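Local structure of aminoglycoside 6-N-acetyltransferase type Ib11 (Salmonella typhimurium, 2PR8) at residues Leu118-Val123 with Glu155-Glu160; Tyr27-Arg32 with Ala109-Leu114. The protein probably transfers an acetyl group from acetyl-CoA to the 6'-amino group of aminoglycosides such as kanamycin B, conferring antibiotic resistance. All coordinates share one frame; numbering follows the deposited sequence.

Both contacts lie within the GNAT acetyltransferase domain and both are largely buried, yet they join different parts of it. Interaction 1 sets the first turn of helix 120-130 against the end of helix 148-156, two elements that supply CoA-binding residues, and it is purely apolar: methyl groups, the first methylene of a lysine and one phenyl ring, with no hydrogen bond across. Interaction 2 fastens the end of helix 22-30 to the loop between strand 101-105 and helix 120-130. It adds an aromatic face and a hydrogen bond from an exposed arginine to its buried packing. The two centres are about 21 Å apart, but they meet where Leu122 CD1 packs on Ala109 CB at 3.5 Å.

Interaction 1 (Leu118-Val123 with Glu155-Glu160); sequences LGTKLV and EKAGFE
Val123 CG1 touches Ala157 CB at 3.4 Å, a tight approach for two carbons, and the same methyl reaches Phe159 CE2 at 3.6 Å. It meets the phenyl ring obliquely. CG1 is trans to the backbone N (chi1 -180°), which carries this branch across to both partners. One turn earlier, the methyl CG2 of Thr120 meets Lys156 CB at 4.0 Å, the two side chains crossing nearly at right angles; the lysine then extends away, leaving just the root of its chain in the contact. Alanine suits the middle, since its single methyl lets the backbones come to 5.6 Å between Thr120 CA and Ala157 CA. In this GNAT fold Gly119, the N-cap of helix 120-130, and Thr120 belong to the CoA site, as does Lys156 at the end of helix 148-156, so the packing joins two of the cofactor-binding elements. Behind the first shell, Gly158 closes the latter helix in a Schellman motif, its N bonded to Glu155 O at 2.9 Å. Its positive phi of 105° suits glycine and turns the chain toward strand 160-167. Phe159 also stacks edge-to-face with Tyr154, another CoA-binding residue, and packs on Met175.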
ATOM      1  N   LEU A 118       8.348  22.841   9.494  1.00 42.33           N
ATOM      2  CA  LEU A 118       9.595  22.372   8.904  1.00 41.87           C
ATOM      3  C   LEU A 118       9.372  22.672   7.426  1.00 41.40           C
ATOM      4  O   LEU A 118       8.419  22.178   6.828  1.00 43.19           O
ATOM      5  CB  LEU A 118       9.781  20.881   9.135  1.00 42.01           C
ATOM      6  CG  LEU A 118       9.309  20.241  10.448  1.00 42.06           C
ATOM      7  CD1 LEU A 118       9.568  18.758  10.365  1.00 41.72           C
ATOM      8  CD2 LEU A 118      10.022  20.838  11.648  1.00 41.01           C
ATOM      9  N   GLY A 119      10.173  23.524   6.822  1.00 39.72           N
ATOM     10  CA  GLY A 119       9.781  23.950   5.488  1.00 36.26           C
ATOM     11  C   GLY A 119      10.401  23.005   4.499  1.00 34.28           C
ATOM     12  O   GLY A 119      10.061  21.824   4.448  1.00 33.40           O
ATOM     13  N   THR A 120      11.372  23.516   3.765  1.00 33.63           N
ATOM     14  CA  THR A 120      11.954  22.776   2.666  1.00 33.43           C
ATOM     15  C   THR A 120      12.796  21.632   3.195  1.00 33.30           C
ATOM     16  O   THR A 120      12.974  20.634   2.498  1.00 33.90           O
ATOM     17  CB  THR A 120      12.638  23.741   1.602  1.00 34.64           C
ATOM     18  OG1 THR A 120      14.048  23.476   1.447  1.00 36.58           O
ATOM     19  CG2 THR A 120      12.386  25.177   1.963  1.00 29.17           C
ATOM     20  N   LYS A 121      13.228  21.718   4.461  1.00 32.06           N
ATOM     21  CA  LYS A 121      13.954  20.619   5.096  1.00 32.40           C
ATOM     22  C   LYS A 121      13.105  19.349   5.076  1.00 31.29           C
ATOM     23  O   LYS A 121      13.588  18.259   4.771  1.00 30.40           O
ATOM     24  CB  LYS A 121      14.309  20.943   6.564  1.00 32.97           C
ATOM     25  CG  LYS A 121      15.665  21.634   6.800  1.00 35.25           C
ATOM     26  CD  LYS A 121      15.874  21.891   8.309  1.00 35.37           C
ATOM     27  CE  LYS A 121      17.214  22.525   8.602  1.00 40.60           C
ATOM     28  NZ  LYS A 121      18.292  21.511   8.850  1.00 42.78           N
ATOM     29  N   LEU A 122      11.831  19.506   5.433  1.00 30.03           N
ATOM     30  CA  LEU A 122      10.889  18.417   5.438  1.00 28.85           C
ATOM     31  C   LEU A 122      10.751  17.839   4.024  1.00 28.72           C
ATOM     32  O   LEU A 122      10.805  16.627   3.859  1.00 27.97           O
ATOM     33  CB  LEU A 122       9.532  18.931   5.896  1.00 29.54           C
ATOM     34  CG  LEU A 122       8.374  18.007   6.284  1.00 31.53           C
ATOM     35  CD1 LEU A 122       7.095  18.616   5.747  1.00 32.83           C
ATOM     36  CD2 LEU A 122       8.527  16.559   5.849  1.00 33.26           C
ATOM     37  N   VAL A 123      10.539  18.711   3.029  1.00 27.82           N
ATOM     38  CA  VAL A 123      10.325  18.274   1.638  1.00 27.91           C
ATOM     39  C   VAL A 123      11.536  17.501   1.113  1.00 28.15           C
ATOM     40  O   VAL A 123      11.365  16.494   0.444  1.00 28.63           O
ATOM     41  CB  VAL A 123      10.048  19.452   0.674  1.00 27.21           C
ATOM     42  CG1 VAL A 123       9.831  18.955  -0.758  1.00 24.97           C
ATOM     43  CG2 VAL A 123       8.838  20.282   1.140  1.00 27.31           C
ATOM     44  N   GLU A 155       9.831  24.555  -4.695  1.00 23.08           N
ATOM     45  CA  GLU A 155      10.879  24.985  -5.652  1.00 24.07           C
ATOM     46  C   GLU A 155      12.274  24.975  -5.013  1.00 24.17           C
ATOM     47  O   GLU A 155      13.243  24.460  -5.588  1.00 23.46           O
ATOM     48  CB  GLU A 155      10.568  26.360  -6.259  1.00 24.28           C
ATOM     49  CG  GLU A 155       9.287  26.390  -7.135  1.00 23.93           C
ATOM     50  CD  GLU A 155       8.969  27.791  -7.672  1.00 26.31           C
ATOM     51  OE1 GLU A 155       9.389  28.755  -7.041  1.00 30.07           O
ATOM     52  OE2 GLU A 155       8.314  27.919  -8.718  1.00 28.62           O
ATOM     53  N   LYS A 156      12.378  25.512  -3.807  1.00 25.07           N
ATOM     54  CA  LYS A 156      13.652  25.465  -3.070  1.00 26.69           C
ATOM     55  C   LYS A 156      14.138  24.015  -2.848  1.00 27.22           C
ATOM     56  O   LYS A 156      15.356  23.737  -2.737  1.00 27.45           O
ATOM     57  CB  LYS A 156      13.502  26.185  -1.721  1.00 27.40           C
ATOM     58  CG  LYS A 156      13.332  27.709  -1.819  1.00 29.86           C
ATOM     59  CD  LYS A 156      13.752  28.364  -0.485  1.00 38.36           C
ATOM     60  CE  LYS A 156      13.265  29.813  -0.419  1.00 41.70           C
ATOM     61  NZ  LYS A 156      13.933  30.672   0.628  1.00 46.39           N
ATOM     62  N   ALA A 157      13.182  23.089  -2.768  1.00 27.00           N
ATOM     63  CA  ALA A 157      13.496  21.660  -2.572  1.00 27.06           C
ATOM     64  C   ALA A 157      13.790  20.928  -3.880  1.00 27.27           C
ATOM     65  O   ALA A 157      14.050  19.709  -3.872  1.00 28.01           O
ATOM     66  CB  ALA A 157      12.380  20.943  -1.792  1.00 25.14           C
ATOM     67  N   GLY A 158      13.744  21.647  -5.001  1.00 27.80           N
ATOM     68  CA  GLY A 158      14.046  21.014  -6.304  1.00 26.64           C
ATOM     69  C   GLY A 158      12.870  20.718  -7.200  1.00 26.53           C
ATOM     70  O   GLY A 158      13.058  20.208  -8.313  1.00 26.74           O
ATOM     71  N   PHE A 159      11.663  21.115  -6.772  1.00 24.25           N
ATOM     72  CA  PHE A 159      10.488  20.970  -7.605  1.00 24.20           C
ATOM     73  C   PHE A 159      10.355  22.084  -8.644  1.00 25.09           C
ATOM     74  O   PHE A 159      10.725  23.250  -8.410  1.00 24.81           O
ATOM     75  CB  PHE A 159       9.194  20.917  -6.769  1.00 23.26           C
ATOM     76  CG  PHE A 159       8.965  19.595  -6.071  1.00 22.56           C
ATOM     77  CD1 PHE A 159       8.166  18.601  -6.666  1.00 18.81           C
ATOM     78  CD2 PHE A 159       9.527  19.349  -4.824  1.00 20.58           C
ATOM     79  CE1 PHE A 159       7.945  17.374  -6.033  1.00 18.24           C
ATOM     80  CE2 PHE A 159       9.293  18.103  -4.171  1.00 21.79           C
ATOM     81  CZ  PHE A 159       8.524  17.130  -4.804  1.00 20.26           C
ATOM     82  N   GLU A 160       9.760  21.723  -9.764  1.00 25.21           N
ATOM     83  CA  GLU A 160       9.595  22.630 -10.851  1.00 27.49           C
ATOM     84  C   GLU A 160       8.124  22.653 -11.164  1.00 27.51           C
ATOM     85  O   GLU A 160       7.496  21.613 -11.342  1.00 24.75           O
ATOM     86  CB  GLU A 160      10.388  22.155 -12.075  1.00 27.57           C
ATOM     87  CG  GLU A 160      11.323  23.202 -12.574  1.00 35.56           C
ATOM     88  CD  GLU A 160      12.237  22.709 -13.698  1.00 41.77           C
ATOM     89  OE1 GLU A 160      11.711  22.434 -14.814  1.00 44.05           O
ATOM     90  OE2 GLU A 160      13.464  22.625 -13.442  1.00 40.97           O
TER

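Interaction 2 (Tyr27-Arg32 with Ala109-Leu114); sequences YEWLNR and ANASQL
The indole of Trp29 turns one face to Ser112, whose CB sits 3.7 Å from the centroid of the five-membered ring in a CH-pi contact, 27° off the ring normal. Serine suits this place with a slim CB that rests over the ring, while its OG bonds to Ile77 O in strand 75-84. At the root of the indole, Trp29 CB packs on Ala111 CB at 3.7 Å. Ala111 and Ser112 are the central residues of a type I turn, Asn110 to Gln113, closed by Gln113 N to Asn110 O at 2.9 Å. In this GNAT domain the turn belongs to the loop leading from strand 101-105 into the CoA-binding start of helix 120-130, and the contact ties it to the end of helix 22-30. Arg32 runs extended from CG to NE and lays its guanidinium with one face toward Trp29 CD1. NH1 then donates to Ser112 O at 2.7 Å; the acceptor lies near the guanidinium plane, but the bond is bent, with 142° at the hydrogen. Glu28 OE1 lies at the edge of the same group, in a long salt bridge of 3.7 Å to Arg32 NE that may help hold its rotation.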
ATOM      1  N   TYR A  27      -4.717  10.772  15.964  1.00 23.66           N
ATOM      2  CA  TYR A  27      -6.041  11.131  16.434  1.00 25.72           C
ATOM      3  C   TYR A  27      -6.033  12.414  17.309  1.00 26.33           C
ATOM      4  O   TYR A  27      -6.864  13.343  17.145  1.00 25.91           O
ATOM      5  CB  TYR A  27      -6.635   9.950  17.175  1.00 26.91           C
ATOM      6  CG  TYR A  27      -7.640  10.307  18.258  1.00 28.53           C
ATOM      7  CD1 TYR A  27      -8.948  10.645  17.926  1.00 29.97           C
ATOM      8  CD2 TYR A  27      -7.267  10.306  19.612  1.00 27.85           C
ATOM      9  CE1 TYR A  27      -9.890  10.974  18.931  1.00 31.10           C
ATOM     10  CE2 TYR A  27      -8.172  10.652  20.618  1.00 30.08           C
ATOM     11  CZ  TYR A  27      -9.496  10.965  20.260  1.00 32.35           C
ATOM     12  OH  TYR A  27     -10.433  11.292  21.232  1.00 34.27           O
ATOM     13  N   GLU A  28      -5.076  12.461  18.223  1.00 27.21           N
ATOM     14  CA  GLU A  28      -4.825  13.646  19.022  1.00 28.61           C
ATOM     15  C   GLU A  28      -4.505  14.872  18.156  1.00 29.58           C
ATOM     16  O   GLU A  28      -5.074  15.957  18.369  1.00 30.84           O
ATOM     17  CB  GLU A  28      -3.708  13.315  20.045  1.00 29.62           C
ATOM     18  CG  GLU A  28      -3.198  14.478  20.825  1.00 32.74           C
ATOM     19  CD  GLU A  28      -4.271  15.051  21.724  1.00 35.11           C
ATOM     20  OE1 GLU A  28      -4.223  16.287  21.944  1.00 37.97           O
ATOM     21  OE2 GLU A  28      -5.159  14.274  22.164  1.00 34.39           O
ATOM     22  N   TRP A  29      -3.626  14.715  17.158  1.00 29.16           N
ATOM     23  CA  TRP A  29      -3.230  15.841  16.316  1.00 28.56           C
ATOM     24  C   TRP A  29      -4.393  16.344  15.451  1.00 30.43           C
ATOM     25  O   TRP A  29      -4.576  17.575  15.251  1.00 30.50           O
ATOM     26  CB  TRP A  29      -2.105  15.439  15.369  1.00 26.36           C
ATOM     27  CG  TRP A  29      -0.772  15.194  15.962  1.00 24.23           C
ATOM     28  CD1 TRP A  29      -0.317  15.583  17.200  1.00 25.47           C
ATOM     29  CD2 TRP A  29       0.314  14.554  15.324  1.00 22.16           C
ATOM     30  NE1 TRP A  29       0.977  15.214  17.363  1.00 22.58           N
ATOM     31  CE2 TRP A  29       1.397  14.574  16.225  1.00 24.39           C
ATOM     32  CE3 TRP A  29       0.487  13.954  14.069  1.00 20.43           C
ATOM     33  CZ2 TRP A  29       2.640  14.020  15.909  1.00 23.24           C
ATOM     34  CZ3 TRP A  29       1.714  13.379  13.775  1.00 24.01           C
ATOM     35  CH2 TRP A  29       2.770  13.427  14.679  1.00 23.02           C
ATOM     36  N   LEU A  30      -5.162  15.413  14.884  1.00 30.84           N
ATOM     37  CA  LEU A  30      -6.342  15.832  14.116  1.00 31.66           C
ATOM     38  C   LEU A  30      -7.331  16.665  14.979  1.00 33.72           C
ATOM     39  O   LEU A  30      -7.990  17.593  14.462  1.00 34.12           O
ATOM     40  CB  LEU A  30      -7.002  14.638  13.449  1.00 30.71           C
ATOM     41  CG  LEU A  30      -6.138  13.962  12.356  1.00 28.35           C
ATOM     42  CD1 LEU A  30      -6.636  12.570  12.027  1.00 26.07           C
ATOM     43  CD2 LEU A  30      -6.167  14.823  11.118  1.00 29.05           C
ATOM     44  N   ASN A  31      -7.428  16.334  16.272  1.00 35.54           N
ATOM     45  CA  ASN A  31      -8.101  17.188  17.296  1.00 38.15           C
ATOM     46  C   ASN A  31      -7.197  18.305  17.857  1.00 39.81           C
ATOM     47  O   ASN A  31      -7.131  18.542  19.089  1.00 42.08           O
ATOM     48  CB  ASN A  31      -8.625  16.340  18.448  1.00 37.47           C
ATOM     49  CG  ASN A  31      -9.842  15.545  18.074  1.00 38.84           C
ATOM     50  OD1 ASN A  31     -10.937  16.098  17.982  1.00 43.10           O
ATOM     51  ND2 ASN A  31      -9.674  14.234  17.858  1.00 34.92           N
ATOM     52  N   ARG A  32      -6.452  18.944  16.971  1.00 40.38           N
ATOM     53  CA  ARG A  32      -5.692  20.149  17.273  1.00 40.86           C
ATOM     54  C   ARG A  32      -5.817  20.973  16.019  1.00 40.80           C
ATOM     55  O   ARG A  32      -5.828  22.195  16.032  1.00 41.80           O
ATOM     56  CB  ARG A  32      -4.205  19.830  17.470  1.00 41.10           C
ATOM     57  CG  ARG A  32      -3.812  19.335  18.863  1.00 40.62           C
ATOM     58  CD  ARG A  32      -2.290  19.193  18.926  1.00 40.74           C
ATOM     59  NE  ARG A  32      -1.861  18.337  20.033  1.00 37.79           N
ATOM     60  CZ  ARG A  32      -0.599  18.050  20.301  1.00 39.20           C
ATOM     61  NH1 ARG A  32       0.380  18.542  19.547  1.00 37.79           N
ATOM     62  NH2 ARG A  32      -0.316  17.265  21.327  1.00 40.33           N
ATOM     63  N   ALA A 109       1.572  17.667   7.748  1.00 19.74           N
ATOM     64  CA  ALA A 109       2.972  17.642   8.156  1.00 21.14           C
ATOM     65  C   ALA A 109       3.292  18.552   9.363  1.00 22.16           C
ATOM     66  O   ALA A 109       4.394  18.490   9.920  1.00 22.95           O
ATOM     67  CB  ALA A 109       3.878  17.955   6.965  1.00 19.15           C
ATOM     68  N   ASN A 110       2.336  19.378   9.782  1.00 23.31           N
ATOM     69  CA  ASN A 110       2.502  20.077  11.072  1.00 25.35           C
ATOM     70  C   ASN A 110       1.310  19.820  11.934  1.00 24.61           C
ATOM     71  O   ASN A 110       0.844  20.718  12.588  1.00 24.75           O
ATOM     72  CB  ASN A 110       2.693  21.598  10.894  1.00 26.15           C
ATOM     73  CG  ASN A 110       3.257  22.269  12.160  1.00 30.56           C
ATOM     74  OD1 ASN A 110       4.110  21.683  12.858  1.00 35.36           O
ATOM     75  ND2 ASN A 110       2.808  23.515  12.445  1.00 31.93           N
ATOM     76  N   ALA A 111       0.776  18.601  11.919  1.00 23.55           N
ATOM     77  CA  ALA A 111      -0.537  18.421  12.542  1.00 24.60           C
ATOM     78  C   ALA A 111      -0.435  18.571  14.067  1.00 24.15           C
ATOM     79  O   ALA A 111      -1.459  18.797  14.736  1.00 24.20           O
ATOM     80  CB  ALA A 111      -1.204  17.076  12.153  1.00 24.59           C
ATOM     81  N   SER A 112       0.788  18.498  14.596  1.00 23.67           N
ATOM     82  CA  SER A 112       1.006  18.668  16.038  1.00 24.29           C
ATOM     83  C   SER A 112       0.872  20.143  16.476  1.00 26.86           C
ATOM     84  O   SER A 112       0.902  20.440  17.676  1.00 26.17           O
ATOM     85  CB  SER A 112       2.371  18.150  16.450  1.00 21.88           C
ATOM     86  OG  SER A 112       3.367  18.965  15.904  1.00 18.70           O
ATOM     87  N   GLN A 113       0.779  21.037  15.488  1.00 29.04           N
ATOM     88  CA  GLN A 113       0.703  22.479  15.692  1.00 33.27           C
ATOM     89  C   GLN A 113       1.889  23.067  16.439  1.00 35.45           C
ATOM     90  O   GLN A 113       1.717  23.802  17.408  1.00 36.47           O
ATOM     91  CB  GLN A 113      -0.617  22.886  16.359  1.00 32.70           C
ATOM     92  CG  GLN A 113      -1.813  22.770  15.419  1.00 35.73           C
ATOM     93  CD  GLN A 113      -1.542  23.376  14.060  1.00 38.77           C
ATOM     94  OE1 GLN A 113      -1.639  22.696  13.045  1.00 44.34           O
ATOM     95  NE2 GLN A 113      -1.166  24.640  14.032  1.00 39.66           N
ATOM     96  N   LEU A 114       3.085  22.683  16.012  1.00 38.70           N
ATOM     97  CA  LEU A 114       4.313  23.419  16.308  1.00 41.51           C
ATOM     98  C   LEU A 114       4.174  24.871  15.829  1.00 42.91           C
ATOM     99  O   LEU A 114       3.495  25.154  14.822  1.00 43.30           O
ATOM    100  CB  LEU A 114       5.480  22.764  15.584  1.00 40.88           C
ATOM    101  CG  LEU A 114       6.560  22.031  16.389  1.00 43.73           C
ATOM    102  CD1 LEU A 114       6.024  20.967  17.418  1.00 42.93           C
ATOM    103  CD2 LEU A 114       7.564  21.441  15.397  1.00 42.41           C
TER